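Side-chain contacts in transcriptional regulator, TetR family (Thermus thermophilus, PDB 3VPR), which represses transcription, probably by binding cis-regulatory DNA through its helix-turn-helix motif: residues Ala128-Gly133 / Gly137-Val142; Tyr89-Tyr94 / Met168-Val173; Glu53-Ala58 / Val98-Gly103. All coordinates share one frame; numbering follows the deposited sequence.

How the interactions relate
From the N terminus, interaction 3 comes first: 53-58 meets 98-103 and closes a loop of 39 residues. Before that loop is complete the chain passes through 89-94, which waits for 168-173 to close the 73-residue span of interaction 2, so the two loops cross. Interaction 1 falls wholly within the span of interaction 2 and begins after interaction 3 has closed. Interactions 2 and 3 touch where Tyr-89 OH lies 2.8 Å from Leu-57 O. Interaction 3 ties helix 47-70 to helix 94-103, interaction 2 ties helix 75-92 to the start of helix 170-183, and interaction 1 folds the loop after helix 109-135 back on the end of that helix.

Interaction 1: residues Ala128-Gly133 / Gly137-Val142; sequences AILRRG and GVFREV
Phe-139 folds back against Gly-133 where helix 109-135 ends in a Schellman motif, with Gly-137 as the positive-phi residue. The carbonyl O of Gly-133 takes two backbone amides from beyond the turn: Phe-139 N at 2.9 Å, with a fairly straight N-H...O angle of 164°, and Val-138 N at 2.7 Å in a weak, bent bond. The Phe-139 amide comes from above the carbonyl plane, not along a lone pair. With CG beside its own backbone N (chi1 -64°), the ring swings against the last helical turns and presents its edge to Leu-130 O, which lies near the ring plane and 3.7 Å from CD2. The CD2 methyl of Leu-130 touches Phe-139 CE2 at 4.2 Å, the two side chains meeting at a slant. Val-138 CB rests on Gly-133 O. Further out, Leu-185 of the second subunit packs on both Leu-130 and Phe-139, and Arg-140 forms a salt bridge with Asp-179 of that subunit, so the turn belongs to the dimer contact. Glycine suits position 133 because Phe-139 CD2 sits just 3.4 Å from Gly-133 CA, where a CB would clash with the ring.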
loop_
_atom_site.group_PDB
_atom_site.type_symbol
_atom_site.label_atom_id
_atom_site.label_comp_id
_atom_site.label_asym_id
_atom_site.label_seq_id
_atom_site.Cartn_x
_atom_site.Cartn_y
_atom_site.Cartn_z
ATOM N N ALA A 128 -16.358 7.058 -11.444
ATOM C CA ALA A 128 -17.473 7.844 -11.976
ATOM C C ALA A 128 -17.092 9.320 -12.045
ATOM O O ALA A 128 -17.443 10.000 -13.004
ATOM C CB ALA A 128 -18.733 7.664 -11.109
ATOM N N ILE A 129 -16.386 9.818 -11.033
ATOM C CA ILE A 129 -15.960 11.221 -11.037
ATOM C C ILE A 129 -14.954 11.463 -12.172
ATOM O O ILE A 129 -15.051 12.440 -12.906
ATOM C CB ILE A 129 -15.292 11.621 -9.708
ATOM C CG1 ILE A 129 -16.313 11.585 -8.572
ATOM C CG2 ILE A 129 -14.679 13.004 -9.820
ATOM C CD1 ILE A 129 -15.714 11.904 -7.209
ATOM N N LEU A 130 -13.992 10.563 -12.316
ATOM C CA LEU A 130 -12.986 10.692 -13.364
ATOM C C LEU A 130 -13.619 10.563 -14.745
ATOM O O LEU A 130 -13.327 11.349 -15.644
ATOM C CB LEU A 130 -11.900 9.622 -13.193
ATOM C CG LEU A 130 -11.111 9.724 -11.885
ATOM C CD1 LEU A 130 -10.212 8.496 -11.710
ATOM C CD2 LEU A 130 -10.295 11.010 -11.893
ATOM N N ARG A 131 -14.495 9.572 -14.906
ATOM C CA ARG A 131 -15.153 9.358 -16.188
ATOM C C ARG A 131 -15.962 10.587 -16.613
ATOM O O ARG A 131 -15.965 10.959 -17.799
ATOM C CB ARG A 131 -16.053 8.117 -16.128
ATOM C CG ARG A 131 -16.897 7.915 -17.372
ATOM C CD ARG A 131 -17.478 6.510 -17.455
ATOM N NE ARG A 131 -17.829 5.973 -16.146
ATOM C CZ ARG A 131 -17.092 5.089 -15.481
ATOM N NH1 ARG A 131 -15.963 4.632 -16.005
ATOM N NH2 ARG A 131 -17.469 4.680 -14.282
ATOM N N ARG A 132 -16.646 11.218 -15.660
ATOM C CA ARG A 132 -17.424 12.412 -15.987
ATOM C C ARG A 132 -16.471 13.497 -16.464
ATOM O O ARG A 132 -16.774 14.234 -17.403
ATOM C CB ARG A 132 -18.192 12.920 -14.768
ATOM C CG ARG A 132 -19.401 12.081 -14.377
ATOM C CD ARG A 132 -19.906 12.510 -12.998
ATOM N NE ARG A 132 -19.817 13.963 -12.828
ATOM C CZ ARG A 132 -19.881 14.591 -11.655
ATOM N NH1 ARG A 132 -20.039 13.906 -10.526
ATOM N NH2 ARG A 132 -19.764 15.912 -11.610
ATOM N N GLY A 133 -15.315 13.588 -15.811
ATOM C CA GLY A 133 -14.325 14.583 -16.181
ATOM C C GLY A 133 -13.863 14.390 -17.610
ATOM O O GLY A 133 -13.709 15.358 -18.358
ATOM N N GLY A 137 -15.005 16.610 -21.046
ATOM C CA GLY A 137 -13.820 17.208 -21.628
ATOM C C GLY A 137 -13.001 18.016 -20.639
ATOM O O GLY A 137 -12.114 18.758 -21.045
ATOM N N VAL A 138 -13.279 17.875 -19.342
ATOM C CA VAL A 138 -12.535 18.608 -18.317
ATOM C C VAL A 138 -11.189 17.941 -18.047
ATOM O O VAL A 138 -10.211 18.599 -17.699
ATOM C CB VAL A 138 -13.318 18.688 -16.995
ATOM C CG1 VAL A 138 -12.516 19.465 -15.972
ATOM C CG2 VAL A 138 -14.659 19.360 -17.233
ATOM N N PHE A 139 -11.159 16.624 -18.181
ATOM C CA PHE A 139 -9.932 15.869 -18.001
ATOM C C PHE A 139 -9.611 15.303 -19.385
ATOM O O PHE A 139 -10.513 15.083 -20.195
ATOM C CB PHE A 139 -10.118 14.701 -17.017
ATOM C CG PHE A 139 -10.458 15.115 -15.607
ATOM C CD1 PHE A 139 -9.938 16.279 -15.056
ATOM C CD2 PHE A 139 -11.269 14.300 -14.814
ATOM C CE1 PHE A 139 -10.218 16.632 -13.735
ATOM C CE2 PHE A 139 -11.556 14.644 -13.488
ATOM C CZ PHE A 139 -11.026 15.816 -12.948
ATOM N N ARG A 140 -8.336 15.080 -19.669
ATOM C CA ARG A 140 -7.970 14.518 -20.956
ATOM C C ARG A 140 -8.348 13.036 -20.962
ATOM O O ARG A 140 -8.770 12.498 -19.931
ATOM C CB ARG A 140 -6.469 14.701 -21.209
ATOM C CG ARG A 140 -5.564 13.980 -20.250
ATOM C CD ARG A 140 -4.125 14.416 -20.463
ATOM N NE ARG A 140 -3.232 13.790 -19.497
ATOM C CZ ARG A 140 -2.730 12.567 -19.628
ATOM N NH1 ARG A 140 -3.025 11.834 -20.696
ATOM N NH2 ARG A 140 -1.942 12.073 -18.682
ATOM N N GLU A 141 -8.200 12.382 -22.115
ATOM C CA GLU A 141 -8.537 10.967 -22.243
ATOM C C GLU A 141 -7.513 10.125 -21.494
ATOM O O GLU A 141 -6.355 10.048 -21.885
ATOM C CB GLU A 141 -8.559 10.548 -23.719
ATOM C CG GLU A 141 -9.103 9.141 -23.977
ATOM C CD GLU A 141 -10.616 9.041 -23.793
ATOM O OE1 GLU A 141 -11.349 9.903 -24.317
ATOM O OE2 GLU A 141 -11.084 8.089 -23.145
ATOM N N VAL A 142 -7.937 9.507 -20.405
ATOM C CA VAL A 142 -7.032 8.675 -19.625
ATOM C C VAL A 142 -7.738 7.387 -19.248
ATOM O O VAL A 142 -8.966 7.334 -19.219
ATOM C CB VAL A 142 -6.589 9.386 -18.328
ATOM C CG1 VAL A 142 -5.772 10.604 -18.657
ATOM C CG2 VAL A 142 -7.815 9.770 -17.499
#

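Interaction 2: residues Tyr89-Tyr94 / Met168-Val173; sequences YFEENY and MRAEEV
The carboxylate of Glu-91 is the flat group that reaches Ala-170: its OE1 accepts a weak bond from Ala-170 N at 3.3 Å and also lies 3.5 Å from Ala-170 CB. The contact ties the end of helix 75-92 to the start of helix 170-183 within the TetR-type C-terminal domain. Within 89-94 itself, one face of Tyr-89 has Asn-93 ND2 over its centre, 3.1 Å above the plane, and the edge of Tyr-94 meets Phe-90 CZ in plane. Asn-93 ND2 also donates to Tyr-89 O at 3.0 Å, while Asn-93 N comes to that oxygen from the opposite face of its plane, closing off helix 75-92. The Glu-91 chain leaves with CG anti to its backbone N (chi1 169°) and runs on extended, lying along the Ala-170 methyl, with CB to CB at 3.8 Å. A water that donates to Glu-91 OE1 at 2.6 Å accepts from Glu-171 N, so this single oxygen serves two amides, one directly. Phe-162 touches both Glu-91 and Ala-170. With an alanine at Glu-91, the Ala-170 amide and the bridging water would probably be left without their carboxylate mate. The guanidinium of Arg-169, poorly ordered, is near but its charged atoms do not touch the carboxylate; a negative group beside the first turn of a helix should be electrostatically favourable and may favour the ionised form of Glu-91.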
loop_
_atom_site.group_PDB
_atom_site.type_symbol
_atom_site.label_atom_id
_atom_site.label_comp_id
_atom_site.label_asym_id
_atom_site.label_seq_id
_atom_site.Cartn_x
_atom_site.Cartn_y
_atom_site.Cartn_z
ATOM N N TYR A 89 -11.070 11.158 6.825
ATOM C CA TYR A 89 -11.724 10.043 7.491
ATOM C C TYR A 89 -10.673 9.031 7.942
ATOM O O TYR A 89 -10.722 8.523 9.056
ATOM C CB TYR A 89 -12.707 9.358 6.549
ATOM C CG TYR A 89 -13.544 8.324 7.248
ATOM C CD1 TYR A 89 -14.662 8.698 7.986
ATOM C CD2 TYR A 89 -13.206 6.976 7.199
ATOM C CE1 TYR A 89 -15.425 7.761 8.663
ATOM C CE2 TYR A 89 -13.966 6.023 7.871
ATOM C CZ TYR A 89 -15.075 6.424 8.604
ATOM O OH TYR A 89 -15.833 5.495 9.285
ATOM N N PHE A 90 -9.724 8.731 7.064
ATOM C CA PHE A 90 -8.670 7.780 7.390
ATOM C C PHE A 90 -7.949 8.175 8.681
ATOM O O PHE A 90 -7.763 7.352 9.575
ATOM C CB PHE A 90 -7.666 7.701 6.237
ATOM C CG PHE A 90 -6.277 7.323 6.670
ATOM C CD1 PHE A 90 -6.000 6.031 7.110
ATOM C CD2 PHE A 90 -5.241 8.269 6.648
ATOM C CE1 PHE A 90 -4.702 5.672 7.526
ATOM C CE2 PHE A 90 -3.939 7.923 7.062
ATOM C CZ PHE A 90 -3.671 6.623 7.502
ATOM N N GLU A 91 -7.565 9.443 8.776
ATOM C CA GLU A 91 -6.851 9.939 9.941
ATOM C C GLU A 91 -7.657 9.984 11.239
ATOM O O GLU A 91 -7.103 9.770 12.312
ATOM C CB GLU A 91 -6.282 11.332 9.654
ATOM C CG GLU A 91 -5.736 12.036 10.898
ATOM C CD GLU A 91 -4.855 13.226 10.564
ATOM O OE1 GLU A 91 -5.266 14.061 9.726
ATOM O OE2 GLU A 91 -3.754 13.327 11.149
ATOM N N GLU A 92 -8.950 10.276 11.151
ATOM C CA GLU A 92 -9.784 10.350 12.348
ATOM C C GLU A 92 -10.109 8.952 12.876
ATOM O O GLU A 92 -10.384 8.774 14.062
ATOM C CB GLU A 92 -11.094 11.077 12.041
ATOM C CG GLU A 92 -10.929 12.447 11.415
ATOM C CD GLU A 92 -12.259 13.042 10.999
ATOM O OE1 GLU A 92 -13.021 12.345 10.295
ATOM O OE2 GLU A 92 -12.542 14.201 11.368
ATOM N N ASN A 93 -10.073 7.961 11.992
ATOM C CA ASN A 93 -10.392 6.586 12.365
ATOM C C ASN A 93 -9.198 5.672 12.076
ATOM O O ASN A 93 -9.358 4.518 11.671
ATOM C CB ASN A 93 -11.620 6.143 11.563
ATOM C CG ASN A 93 -12.812 7.063 11.782
ATOM O OD1 ASN A 93 -13.478 6.985 12.808
ATOM N ND2 ASN A 93 -13.068 7.953 10.828
ATOM N N TYR A 94 -8.003 6.210 12.291
ATOM C CA TYR A 94 -6.755 5.499 12.036
ATOM C C TYR A 94 -6.711 4.042 12.506
ATOM O O TYR A 94 -6.434 3.136 11.718
ATOM C CB TYR A 94 -5.594 6.279 12.659
ATOM C CG TYR A 94 -4.241 5.667 12.400
ATOM C CD1 TYR A 94 -3.611 5.827 11.173
ATOM C CD2 TYR A 94 -3.591 4.926 13.385
ATOM C CE1 TYR A 94 -2.367 5.273 10.930
ATOM C CE2 TYR A 94 -2.341 4.362 13.153
ATOM C CZ TYR A 94 -1.738 4.542 11.921
ATOM O OH TYR A 94 -0.505 3.985 11.670
HETATM N N MSE A 168 1.888 16.819 10.465
HETATM C CA MSE A 168 1.332 16.823 9.112
HETATM C C MSE A 168 -0.130 16.392 9.073
HETATM O O MSE A 168 -0.517 15.406 9.702
HETATM C CB MSE A 168 2.158 15.919 8.191
HETATM C CG MSE A 168 3.473 16.538 7.742
HETATM SE SE MSE A 168 4.751 16.809 9.171
HETATM C CE MSE A 168 6.283 15.944 8.363
ATOM N N ARG A 169 -0.934 17.140 8.326
ATOM C CA ARG A 169 -2.358 16.857 8.204
ATOM C C ARG A 169 -2.625 15.979 6.983
ATOM O O ARG A 169 -2.307 16.357 5.858
ATOM C CB ARG A 169 -3.133 18.171 8.090
ATOM C CG ARG A 169 -4.631 18.044 8.316
ATOM C CD ARG A 169 -5.322 19.387 8.114
ATOM N NE ARG A 169 -6.726 19.359 8.514
ATOM C CZ ARG A 169 -7.143 19.221 9.767
ATOM N NH1 ARG A 169 -6.265 19.097 10.753
ATOM N NH2 ARG A 169 -8.442 19.203 10.036
ATOM N N ALA A 170 -3.206 14.805 7.216
ATOM C CA ALA A 170 -3.507 13.865 6.140
ATOM C C ALA A 170 -4.271 14.527 5.001
ATOM O O ALA A 170 -4.035 14.246 3.827
ATOM C CB ALA A 170 -4.298 12.700 6.680
ATOM N N GLU A 171 -5.188 15.414 5.353
ATOM C CA GLU A 171 -5.981 16.110 4.359
ATOM C C GLU A 171 -5.159 17.116 3.540
ATOM O O GLU A 171 -5.440 17.333 2.357
ATOM C CB GLU A 171 -7.152 16.794 5.058
ATOM C CG GLU A 171 -7.858 17.859 4.254
ATOM C CD GLU A 171 -9.195 18.214 4.865
ATOM O OE1 GLU A 171 -9.258 18.349 6.107
ATOM O OE2 GLU A 171 -10.178 18.360 4.105
ATOM N N GLU A 172 -4.156 17.736 4.159
ATOM C CA GLU A 172 -3.324 18.698 3.435
ATOM C C GLU A 172 -2.449 17.934 2.455
ATOM O O GLU A 172 -2.238 18.364 1.327
ATOM C CB GLU A 172 -2.473 19.523 4.404
ATOM C CG GLU A 172 -3.274 20.585 5.166
ATOM C CD GLU A 172 -3.841 21.672 4.252
ATOM O OE1 GLU A 172 -3.052 22.505 3.757
ATOM O OE2 GLU A 172 -5.073 21.693 4.025
ATOM N N VAL A 173 -1.944 16.792 2.897
ATOM C CA VAL A 173 -1.145 15.919 2.047
ATOM C C VAL A 173 -2.022 15.551 0.841
ATOM O O VAL A 173 -1.579 15.567 -0.312
ATOM C CB VAL A 173 -0.792 14.613 2.786
ATOM C CG1 VAL A 173 -0.136 13.631 1.824
ATOM C CG2 VAL A 173 0.108 14.915 3.972
HETATM O O HOH W 1 -6.725 15.082 7.835
#

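Interaction 3: residues Glu53-Ala58 / Val98-Gly103; sequences EISLLA and VTMLQG
Ile-54 and Ser-55 on helix 47-70 pack against Thr-99 and Met-100 on helix 94-103, in the joint where the long helix following the helix-turn-helix region of this TetR-family protein meets its C-terminal domain. No hydrogen bond crosses the interface; the contact is made by methyls, methylenes and one hydroxyl oxygen used as a packing surface. The CG2 methyl of Ile-54 presses on the CG2 methyl of Thr-99 at 3.7 Å, and on Thr-99 CB at 3.8 Å, the two side chains crossing at about a right angle. Both methyls stand anti to their own backbone N, which puts the hydroxyl of Thr-99 beside its N and within reach of Pro-95 O, to which it is hydrogen-bonded. Ser-55 behaves alike: its OG bonds to Leu-51 O one turn earlier, while the same oxygen rests 3.7 Å from Met-100 CA and 3.8 Å from Met-100 CB. A residue as small as serine permits the backbones to come close, with CA atoms of Ser-55 and Met-100 4.9 Å apart. Met-100, a selenomethionine, starts with CG anti to the backbone N (chi1 169°) and lays CG 4.1 Å from Ser-55 CB; the bends at its second and third torsions then carry SE off, and the side chain also packs on Leu-59. The polar groups at this buried seam are thus satisfied within their own helices. Around it, helix 4-19 places Ala-13 on Ile-54 and Phe-16 on Thr-99, Phe-96 lies against Ile-54 and Ala-58, and helix 109-135 comes up with Thr-115 on Ser-55, so that the seam is bordered by helices of both the DNA-binding region and the C-terminal bundle.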
loop_
_atom_site.group_PDB
_atom_site.type_symbol
_atom_site.label_atom_id
_atom_site.label_comp_id
_atom_site.label_asym_id
_atom_site.label_seq_id
_atom_site.Cartn_x
_atom_site.Cartn_y
_atom_site.Cartn_z
ATOM N N GLU A 53 -16.961 -6.133 11.916
ATOM C CA GLU A 53 -17.653 -4.873 12.198
ATOM C C GLU A 53 -16.716 -3.663 12.210
ATOM O O GLU A 53 -17.096 -2.571 11.791
ATOM C CB GLU A 53 -18.451 -4.986 13.501
ATOM C CG GLU A 53 -19.774 -5.703 13.263
ATOM C CD GLU A 53 -20.626 -5.848 14.495
ATOM O OE1 GLU A 53 -20.850 -4.840 15.199
ATOM O OE2 GLU A 53 -21.089 -6.981 14.746
ATOM N N ILE A 54 -15.485 -3.861 12.666
ATOM C CA ILE A 54 -14.518 -2.781 12.632
ATOM C C ILE A 54 -14.266 -2.418 11.155
ATOM O O ILE A 54 -14.247 -1.244 10.782
ATOM C CB ILE A 54 -13.197 -3.209 13.297
ATOM C CG1 ILE A 54 -13.364 -3.190 14.822
ATOM C CG2 ILE A 54 -12.056 -2.298 12.846
ATOM C CD1 ILE A 54 -12.176 -3.734 15.587
ATOM N N SER A 55 -14.081 -3.430 10.314
ATOM C CA SER A 55 -13.835 -3.197 8.887
ATOM C C SER A 55 -15.015 -2.473 8.245
ATOM O O SER A 55 -14.838 -1.490 7.531
ATOM C CB SER A 55 -13.590 -4.526 8.175
ATOM O OG SER A 55 -12.435 -5.154 8.702
ATOM N N LEU A 56 -16.219 -2.963 8.511
ATOM C CA LEU A 56 -17.440 -2.350 7.988
ATOM C C LEU A 56 -17.497 -0.871 8.390
ATOM O O LEU A 56 -17.658 0.002 7.541
ATOM C CB LEU A 56 -18.657 -3.090 8.549
ATOM C CG LEU A 56 -19.756 -3.554 7.591
ATOM C CD1 LEU A 56 -19.146 -4.326 6.424
ATOM C CD2 LEU A 56 -20.739 -4.428 8.367
ATOM N N LEU A 57 -17.352 -0.593 9.684
ATOM C CA LEU A 57 -17.372 0.782 10.199
ATOM C C LEU A 57 -16.406 1.696 9.442
ATOM O O LEU A 57 -16.737 2.829 9.093
ATOM C CB LEU A 57 -17.024 0.789 11.690
ATOM C CG LEU A 57 -17.029 2.116 12.459
ATOM C CD1 LEU A 57 -17.325 1.836 13.927
ATOM C CD2 LEU A 57 -15.688 2.852 12.298
ATOM N N ALA A 58 -15.203 1.203 9.189
ATOM C CA ALA A 58 -14.222 1.992 8.467
ATOM C C ALA A 58 -14.608 2.170 7.002
ATOM O O ALA A 58 -14.552 3.282 6.487
ATOM C CB ALA A 58 -12.842 1.338 8.573
ATOM N N VAL A 98 -5.988 0.458 10.280
ATOM C CA VAL A 98 -4.855 -0.421 10.515
ATOM C C VAL A 98 -5.394 -1.828 10.770
ATOM O O VAL A 98 -4.799 -2.822 10.356
ATOM C CB VAL A 98 -4.022 0.050 11.726
ATOM C CG1 VAL A 98 -2.936 -0.983 12.054
ATOM C CG2 VAL A 98 -3.391 1.405 11.417
ATOM N N THR A 99 -6.542 -1.910 11.430
ATOM C CA THR A 99 -7.134 -3.209 11.728
ATOM C C THR A 99 -7.651 -3.880 10.458
ATOM O O THR A 99 -7.347 -5.044 10.189
ATOM C CB THR A 99 -8.308 -3.079 12.731
ATOM O OG1 THR A 99 -7.820 -2.592 13.988
ATOM C CG2 THR A 99 -8.981 -4.432 12.944
HETATM N N MSE A 100 -8.435 -3.137 9.685
HETATM C CA MSE A 100 -9.014 -3.648 8.447
HETATM C C MSE A 100 -8.004 -4.164 7.412
HETATM O O MSE A 100 -8.163 -5.260 6.868
HETATM C CB MSE A 100 -9.864 -2.569 7.783
HETATM C CG MSE A 100 -10.255 -2.955 6.375
HETATM SE SE MSE A 100 -10.448 -1.451 5.223
HETATM C CE MSE A 100 -8.591 -0.940 5.073
ATOM N N LEU A 101 -6.986 -3.360 7.128
ATOM C CA LEU A 101 -5.972 -3.718 6.145
ATOM C C LEU A 101 -5.325 -5.074 6.410
ATOM O O LEU A 101 -5.319 -5.949 5.544
ATOM C CB LEU A 101 -4.885 -2.638 6.097
ATOM C CG LEU A 101 -3.876 -2.741 4.949
ATOM C CD1 LEU A 101 -4.616 -2.613 3.628
ATOM C CD2 LEU A 101 -2.816 -1.647 5.069
ATOM N N GLN A 102 -4.791 -5.250 7.611
ATOM C CA GLN A 102 -4.119 -6.491 7.967
ATOM C C GLN A 102 -5.055 -7.691 8.097
ATOM O O GLN A 102 -4.705 -8.808 7.712
ATOM C CB GLN A 102 -3.342 -6.309 9.281
ATOM C CG GLN A 102 -4.223 -6.152 10.512
ATOM C CD GLN A 102 -3.429 -6.058 11.809
ATOM O OE1 GLN A 102 -2.630 -6.939 12.132
ATOM N NE2 GLN A 102 -3.655 -4.987 12.561
ATOM N N GLY A 103 -6.252 -7.451 8.623
ATOM C CA GLY A 103 -7.196 -8.533 8.844
ATOM C C GLY A 103 -7.885 -9.210 7.674
ATOM O O GLY A 103 -8.430 -10.299 7.847
#